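Local atomic coordinates of E3 ubiquitin-protein ligase HERC2 (PDB entry 4L1M), a protein that probably acts as an E3 ubiquitin ligase that attaches ubiquitin to target proteins, this fragment being its first RCC1-like beta-propeller domain. Residues L53-F65 and A369-C381. Numbering follows the deposited sequence.
Sequences LGVTQIACAEKRF and ACGPAQSFAWSSC. With SO4 (sulfate ion), chain G.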
ATOM      1  N   LEU A  53      -6.690 -12.183 -17.154  1.00 52.26           N
ATOM      2  CA  LEU A  53      -7.217 -10.846 -16.971  1.00 49.80           C
ATOM      3  C   LEU A  53      -6.320  -9.748 -17.550  1.00 49.71           C
ATOM      4  O   LEU A  53      -6.811  -8.691 -17.941  1.00 48.45           O
ATOM      5  CB  LEU A  53      -7.413 -10.561 -15.487  1.00 47.45           C
ATOM      6  CG  LEU A  53      -8.176 -11.556 -14.605  1.00 47.15           C
ATOM      7  CD1 LEU A  53      -8.528 -10.869 -13.291  1.00 45.84           C
ATOM      8  CD2 LEU A  53      -9.434 -12.092 -15.250  1.00 48.70           C
ATOM      9  N   GLY A  54      -5.010  -9.990 -17.601  1.00 50.14           N
ATOM     10  CA  GLY A  54      -4.071  -8.922 -17.944  1.00 49.91           C
ATOM     11  C   GLY A  54      -3.935  -7.987 -16.762  1.00 48.01           C
ATOM     12  O   GLY A  54      -4.540  -6.914 -16.724  1.00 46.95           O
ATOM     13  N   VAL A  55      -3.128  -8.401 -15.794  1.00 47.79           N
ATOM     14  CA  VAL A  55      -2.994  -7.683 -14.518  1.00 46.79           C
ATOM     15  C   VAL A  55      -2.105  -6.442 -14.644  1.00 48.43           C
ATOM     16  O   VAL A  55      -1.014  -6.509 -15.228  1.00 50.75           O
ATOM     17  CB  VAL A  55      -2.430  -8.612 -13.445  1.00 44.97           C
ATOM     18  CG1 VAL A  55      -2.332  -7.900 -12.123  1.00 43.07           C
ATOM     19  CG2 VAL A  55      -3.311  -9.834 -13.303  1.00 45.32           C
ATOM     20  N   THR A  56      -2.598  -5.307 -14.147  1.00 48.35           N
ATOM     21  CA  THR A  56      -1.807  -4.071 -14.090  1.00 49.14           C
ATOM     22  C   THR A  56      -1.554  -3.689 -12.641  1.00 49.53           C
ATOM     23  O   THR A  56      -0.554  -3.034 -12.341  1.00 48.65           O
ATOM     24  CB  THR A  56      -2.466  -2.882 -14.847  1.00 49.66           C
ATOM     25  OG1 THR A  56      -3.696  -2.493 -14.209  1.00 51.42           O
ATOM     26  CG2 THR A  56      -2.757  -3.250 -16.276  1.00 51.41           C
ATOM     27  N   GLN A  57      -2.473  -4.081 -11.758  1.00 49.02           N
ATOM     28  CA  GLN A  57      -2.393  -3.769 -10.347  1.00 48.95           C
ATOM     29  C   GLN A  57      -3.089  -4.820  -9.496  1.00 48.42           C
ATOM     30  O   GLN A  57      -4.057  -5.424  -9.937  1.00 50.73           O
ATOM     31  CB  GLN A  57      -3.094  -2.440 -10.121  1.00 51.11           C
ATOM     32  CG  GLN A  57      -2.421  -1.465  -9.196  1.00 53.10           C
ATOM     33  CD  GLN A  57      -3.064  -0.092  -9.388  1.00 54.60           C
ATOM     34  OE1 GLN A  57      -2.988   0.510 -10.497  1.00 56.85           O
ATOM     35  NE2 GLN A  57      -3.734   0.383  -8.370  1.00 50.80           N
ATOM     36  N   ILE A  58      -2.596  -5.023  -8.278  1.00 46.27           N
ATOM     37  CA  ILE A  58      -3.252  -5.852  -7.304  1.00 45.11           C
ATOM     38  C   ILE A  58      -3.247  -5.143  -5.954  1.00 43.31           C
ATOM     39  O   ILE A  58      -2.199  -4.750  -5.473  1.00 42.82           O
ATOM     40  CB  ILE A  58      -2.519  -7.203  -7.138  1.00 47.85           C
ATOM     41  CG1 ILE A  58      -2.660  -8.031  -8.399  1.00 48.23           C
ATOM     42  CG2 ILE A  58      -3.061  -7.961  -5.915  1.00 49.06           C
ATOM     43  CD1 ILE A  58      -2.027  -9.398  -8.335  1.00 49.70           C
ATOM     44  N   ALA A  59      -4.423  -5.016  -5.342  1.00 42.56           N
ATOM     45  CA  ALA A  59      -4.576  -4.402  -4.035  1.00 39.54           C
ATOM     46  C   ALA A  59      -5.042  -5.462  -3.029  1.00 40.79           C
ATOM     47  O   ALA A  59      -6.126  -6.005  -3.144  1.00 41.98           O
ATOM     48  CB  ALA A  59      -5.573  -3.276  -4.102  1.00 38.22           C
ATOM     49  N   CYS A  60      -4.193  -5.739  -2.053  1.00 40.88           N
ATOM     50  CA  CYS A  60      -4.411  -6.810  -1.136  1.00 41.76           C
ATOM     51  C   CYS A  60      -5.130  -6.303   0.106  1.00 41.30           C
ATOM     52  O   CYS A  60      -4.626  -5.429   0.798  1.00 40.60           O
ATOM     53  CB  CYS A  60      -3.065  -7.421  -0.758  1.00 42.78           C
ATOM     54  SG  CYS A  60      -2.284  -8.357  -2.106  1.00 45.19           S
ATOM     55  N   ALA A  61      -6.298  -6.872   0.381  1.00 41.36           N
ATOM     56  CA  ALA A  61      -6.986  -6.626   1.642  1.00 41.31           C
ATOM     57  C   ALA A  61      -6.713  -7.792   2.591  1.00 42.34           C
ATOM     58  O   ALA A  61      -5.815  -8.602   2.343  1.00 42.91           O
ATOM     59  CB  ALA A  61      -8.465  -6.424   1.415  1.00 41.64           C
ATOM     60  N   GLU A  62      -7.457  -7.879   3.681  1.00 45.06           N
ATOM     61  CA  GLU A  62      -7.175  -8.908   4.688  1.00 48.94           C
ATOM     62  C   GLU A  62      -7.618 -10.319   4.307  1.00 48.95           C
ATOM     63  O   GLU A  62      -6.864 -11.263   4.537  1.00 49.98           O
ATOM     64  CB  GLU A  62      -7.769  -8.543   6.037  1.00 51.52           C
ATOM     65  CG  GLU A  62      -7.146  -9.346   7.177  1.00 56.04           C
ATOM     66  CD  GLU A  62      -7.956  -9.273   8.456  1.00 56.16           C
ATOM     67  OE1 GLU A  62      -8.947 -10.031   8.573  1.00 59.03           O
ATOM     68  OE2 GLU A  62      -7.596  -8.464   9.333  1.00 53.92           O
ATOM     69  N   LYS A  63      -8.826 -10.472   3.763  1.00 47.79           N
ATOM     70  CA  LYS A  63      -9.320 -11.811   3.377  1.00 50.66           C
ATOM     71  C   LYS A  63      -9.369 -12.016   1.873  1.00 47.88           C
ATOM     72  O   LYS A  63      -9.597 -13.122   1.404  1.00 49.91           O
ATOM     73  CB  LYS A  63     -10.733 -12.066   3.932  1.00 55.58           C
ATOM     74  CG  LYS A  63     -10.904 -11.906   5.436  1.00 60.60           C
ATOM     75  CD  LYS A  63     -10.135 -12.953   6.242  1.00 67.06           C
ATOM     76  CE  LYS A  63     -10.655 -13.014   7.690  1.00 74.17           C
ATOM     77  NZ  LYS A  63      -9.567 -13.097   8.710  1.00 75.69           N
ATOM     78  N   ARG A  64      -9.175 -10.952   1.117  1.00 45.24           N
ATOM     79  CA  ARG A  64      -9.256 -11.028  -0.325  1.00 44.44           C
ATOM     80  C   ARG A  64      -8.407  -9.953  -1.000  1.00 41.70           C
ATOM     81  O   ARG A  64      -7.815  -9.098  -0.335  1.00 38.73           O
ATOM     82  CB  ARG A  64     -10.696 -10.928  -0.766  1.00 46.77           C
ATOM     83  CG  ARG A  64     -11.437  -9.722  -0.252  1.00 48.16           C
ATOM     84  CD  ARG A  64     -12.914  -9.793  -0.625  1.00 51.01           C
ATOM     85  NE  ARG A  64     -13.577 -11.043  -0.190  1.00 52.71           N
ATOM     86  CZ  ARG A  64     -13.982 -12.027  -1.018  1.00 58.50           C
ATOM     87  NH1 ARG A  64     -13.811 -11.969  -2.368  1.00 56.31           N
ATOM     88  NH2 ARG A  64     -14.589 -13.093  -0.504  1.00 62.22           N
ATOM     89  N   PHE A  65      -8.290 -10.055  -2.315  1.00 40.32           N
ATOM     90  CA  PHE A  65      -7.577  -9.055  -3.080  1.00 39.51           C
ATOM     91  C   PHE A  65      -8.351  -8.654  -4.307  1.00 40.55           C
ATOM     92  O   PHE A  65      -9.151  -9.433  -4.829  1.00 42.82           O
ATOM     93  CB  PHE A  65      -6.138  -9.487  -3.437  1.00 38.44           C
ATOM     94  CG  PHE A  65      -6.038 -10.740  -4.274  1.00 39.55           C
ATOM     95  CD1 PHE A  65      -6.257 -11.972  -3.729  1.00 40.88           C
ATOM     96  CD2 PHE A  65      -5.642 -10.680  -5.598  1.00 39.80           C
ATOM     97  CE1 PHE A  65      -6.136 -13.124  -4.503  1.00 42.37           C
ATOM     98  CE2 PHE A  65      -5.508 -11.823  -6.361  1.00 40.94           C
ATOM     99  CZ  PHE A  65      -5.751 -13.045  -5.812  1.00 41.70           C
ATOM    100  N   ALA A 369       3.146  -7.043  -5.011  1.00 40.25           N
ATOM    101  CA  ALA A 369       2.100  -6.696  -4.038  1.00 39.65           C
ATOM    102  C   ALA A 369       2.117  -7.675  -2.884  1.00 41.82           C
ATOM    103  O   ALA A 369       2.430  -8.840  -3.099  1.00 42.48           O
ATOM    104  CB  ALA A 369       0.740  -6.710  -4.703  1.00 38.60           C
ATOM    105  N   CYS A 370       1.767  -7.211  -1.670  1.00 42.97           N
ATOM    106  CA  CYS A 370       1.712  -8.090  -0.477  1.00 44.84           C
ATOM    107  C   CYS A 370       0.392  -8.023   0.276  1.00 42.09           C
ATOM    108  O   CYS A 370      -0.113  -6.960   0.536  1.00 43.09           O
ATOM    109  CB  CYS A 370       2.819  -7.720   0.506  1.00 46.94           C
ATOM    110  SG  CYS A 370       4.474  -7.859  -0.179  1.00 48.74           S
ATOM    111  N   GLY A 371      -0.135  -9.180   0.645  1.00 42.99           N
ATOM    112  CA  GLY A 371      -1.229  -9.278   1.601  1.00 42.99           C
ATOM    113  C   GLY A 371      -0.657  -9.523   2.988  1.00 44.41           C
ATOM    114  O   GLY A 371       0.555  -9.365   3.215  1.00 46.30           O
ATOM    115  N   PRO A 372      -1.512  -9.895   3.933  1.00 43.03           N
ATOM    116  CA  PRO A 372      -1.012 -10.182   5.268  1.00 43.11           C
ATOM    117  C   PRO A 372      -0.153 -11.460   5.357  1.00 43.98           C
ATOM    118  O   PRO A 372       0.719 -11.546   6.197  1.00 44.14           O
ATOM    119  CB  PRO A 372      -2.295 -10.325   6.082  1.00 43.41           C
ATOM    120  CG  PRO A 372      -3.307 -10.784   5.102  1.00 42.73           C
ATOM    121  CD  PRO A 372      -2.967 -10.079   3.833  1.00 42.48           C
ATOM    122  N   ALA A 373      -0.418 -12.450   4.520  1.00 45.33           N
ATOM    123  CA  ALA A 373       0.391 -13.684   4.516  1.00 45.80           C
ATOM    124  C   ALA A 373       0.681 -14.147   3.082  1.00 47.10           C
ATOM    125  O   ALA A 373       0.864 -15.340   2.820  1.00 49.03           O
ATOM    126  CB  ALA A 373      -0.332 -14.757   5.298  1.00 45.59           C
ATOM    127  N   GLN A 374       0.688 -13.186   2.152  1.00 46.08           N
ATOM    128  CA  GLN A 374       0.715 -13.467   0.716  1.00 45.49           C
ATOM    129  C   GLN A 374       1.604 -12.491  -0.015  1.00 43.52           C
ATOM    130  O   GLN A 374       1.796 -11.364   0.428  1.00 40.34           O
ATOM    131  CB  GLN A 374      -0.680 -13.341   0.113  1.00 44.59           C
ATOM    132  CG  GLN A 374      -1.700 -14.312   0.665  1.00 45.80           C
ATOM    133  CD  GLN A 374      -2.375 -13.837   1.931  1.00 44.95           C
ATOM    134  OE1 GLN A 374      -2.233 -12.681   2.344  1.00 43.08           O
ATOM    135  NE2 GLN A 374      -3.095 -14.751   2.578  1.00 46.29           N
ATOM    136  N   SER A 375       2.147 -12.943  -1.142  1.00 44.25           N
ATOM    137  CA  SER A 375       2.973 -12.107  -1.994  1.00 44.06           C
ATOM    138  C   SER A 375       2.697 -12.442  -3.429  1.00 43.79           C
ATOM    139  O   SER A 375       2.499 -13.605  -3.779  1.00 47.21           O
ATOM    140  CB  SER A 375       4.462 -12.318  -1.684  1.00 46.21           C
ATOM    141  OG  SER A 375       4.710 -12.425  -0.285  1.00 47.66           O
ATOM    142  N   PHE A 376       2.658 -11.418  -4.263  1.00 43.51           N
ATOM    143  CA  PHE A 376       2.440 -11.584  -5.697  1.00 44.04           C
ATOM    144  C   PHE A 376       3.450 -10.778  -6.495  1.00 44.23           C
ATOM    145  O   PHE A 376       3.916  -9.732  -6.051  1.00 43.68           O
ATOM    146  CB  PHE A 376       1.056 -11.109  -6.087  1.00 44.13           C
ATOM    147  CG  PHE A 376      -0.057 -11.821  -5.387  1.00 45.03           C
ATOM    148  CD1 PHE A 376      -0.622 -12.959  -5.933  1.00 46.61           C
ATOM    149  CD2 PHE A 376      -0.559 -11.338  -4.180  1.00 44.65           C
ATOM    150  CE1 PHE A 376      -1.667 -13.615  -5.296  1.00 46.90           C
ATOM    151  CE2 PHE A 376      -1.602 -11.991  -3.541  1.00 45.42           C
ATOM    152  CZ  PHE A 376      -2.158 -13.131  -4.105  1.00 46.27           C
ATOM    153  N   ALA A 377       3.786 -11.282  -7.673  1.00 45.52           N
ATOM    154  CA  ALA A 377       4.660 -10.583  -8.591  1.00 46.20           C
ATOM    155  C   ALA A 377       4.187 -10.879 -10.002  1.00 47.64           C
ATOM    156  O   ALA A 377       3.892 -12.038 -10.303  1.00 49.85           O
ATOM    157  CB  ALA A 377       6.103 -11.040  -8.409  1.00 47.20           C
ATOM    158  N   TRP A 378       4.133  -9.856 -10.861  1.00 46.87           N
ATOM    159  CA  TRP A 378       3.750 -10.074 -12.244  1.00 48.33           C
ATOM    160  C   TRP A 378       4.649  -9.393 -13.272  1.00 50.11           C
ATOM    161  O   TRP A 378       5.195  -8.309 -13.043  1.00 51.03           O
ATOM    162  CB  TRP A 378       2.288  -9.670 -12.472  1.00 46.75           C
ATOM    163  CG  TRP A 378       1.987  -8.239 -12.184  1.00 44.61           C
ATOM    164  CD1 TRP A 378       1.924  -7.214 -13.077  1.00 44.28           C
ATOM    165  CD2 TRP A 378       1.680  -7.672 -10.897  1.00 43.17           C
ATOM    166  NE1 TRP A 378       1.624  -6.034 -12.428  1.00 43.61           N
ATOM    167  CE2 TRP A 378       1.453  -6.291 -11.093  1.00 42.31           C
ATOM    168  CE3 TRP A 378       1.585  -8.197  -9.603  1.00 42.04           C
ATOM    169  CZ2 TRP A 378       1.151  -5.436 -10.053  1.00 41.42           C
ATOM    170  CZ3 TRP A 378       1.289  -7.346  -8.566  1.00 41.20           C
ATOM    171  CH2 TRP A 378       1.076  -5.971  -8.791  1.00 41.21           C
ATOM    172  N   SER A 379       4.759 -10.042 -14.421  1.00 51.80           N
ATOM    173  CA  SER A 379       5.378  -9.460 -15.591  1.00 55.13           C
ATOM    174  C   SER A 379       4.342  -8.583 -16.295  1.00 55.75           C
ATOM    175  O   SER A 379       3.222  -8.468 -15.842  1.00 52.75           O
ATOM    176  CB  SER A 379       5.867 -10.557 -16.543  1.00 56.98           C
ATOM    177  OG  SER A 379       4.785 -11.381 -16.951  1.00 57.17           O
ATOM    178  N   SER A 380       4.726  -7.962 -17.405  1.00 58.63           N
ATOM    179  CA  SER A 380       3.824  -7.047 -18.086  1.00 59.41           C
ATOM    180  C   SER A 380       2.787  -7.792 -18.918  1.00 61.54           C
ATOM    181  O   SER A 380       3.082  -8.859 -19.478  1.00 63.56           O
ATOM    182  CB  SER A 380       4.615  -6.094 -18.960  1.00 60.90           C
ATOM    183  OG  SER A 380       3.752  -5.479 -19.887  1.00 62.38           O
ATOM    184  N   CYS A 381       1.581  -7.223 -19.000  1.00 62.30           N
ATOM    185  CA  CYS A 381       0.502  -7.789 -19.825  1.00 65.26           C
ATOM    186  C   CYS A 381       0.334  -7.250 -21.225  1.00 70.92           C
ATOM    187  O   CYS A 381      -0.626  -7.648 -21.890  1.00 71.88           O
ATOM    188  CB  CYS A 381      -0.848  -7.621 -19.169  1.00 63.57           C
ATOM    189  SG  CYS A 381      -1.448  -5.918 -19.065  1.00 65.09           S
TER
HETATM  190  S   SO4 G 804     -13.977  -8.974   3.568  1.00115.21           S
HETATM  191  O1  SO4 G 804     -14.352 -10.080   2.656  1.00104.72           O
HETATM  192  O2  SO4 G 804     -14.412  -9.326   4.948  1.00 97.51           O
HETATM  193  O3  SO4 G 804     -12.497  -8.786   3.527  1.00121.89           O
HETATM  194  O4  SO4 G 804     -14.614  -7.698   3.124  1.00101.88           O
HETATM  195  O   HOH W   1       1.786  -3.632 -13.590  1.00 37.59           O
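Two adjoining blades of the seven-bladed RCC1-like propeller meet face to face here, where W378, F376 and A369, of the blade that is closed by strands from both ends of the chain, pack against V55, I58, C60 and F65 of the next blade around the ring. Strands 57-60 and 374-379 run antiparallel, their axes 8.9 Å apart, so side chains rather than backbone bonds fill the interface. W378 buries more surface in this contact than any other residue. V55 CG1 sits squarely over the five-membered ring of W378, 4.2 Å from the centroid and 6° off the normal, a CH-pi contact. I58 CD1 comes within 3.9 Å of W378 CZ3. A water in the indole plane accepts a hydrogen bond from W378 NE1 and donates one to T56 O, each 2.7 Å long, bridging the blades. C381 CB packs on G54 CA at 3.7 Å. Further in, I58 CB rests on A369 CB, and the rings of F65 and F376 meet obliquely with planes at 36°, F376 CZ lying over one face of F65. C60 SG lies anti to its own carbonyl carbon (chi1 -71°), which brings it obliquely beside the F376 ring, 4.0 Å from F376 CE2, a Cys sulfur-aromatic contact. P372, in the turn between strands 365-370 and 374-379, packs its CD 3.5 Å from A61 O. Strand 55-60, outermost in its sheet, pairs antiparallel with 64-69; strand 374-379 lies between 365-370 and 27-31, whose V27 touches V55 and W378.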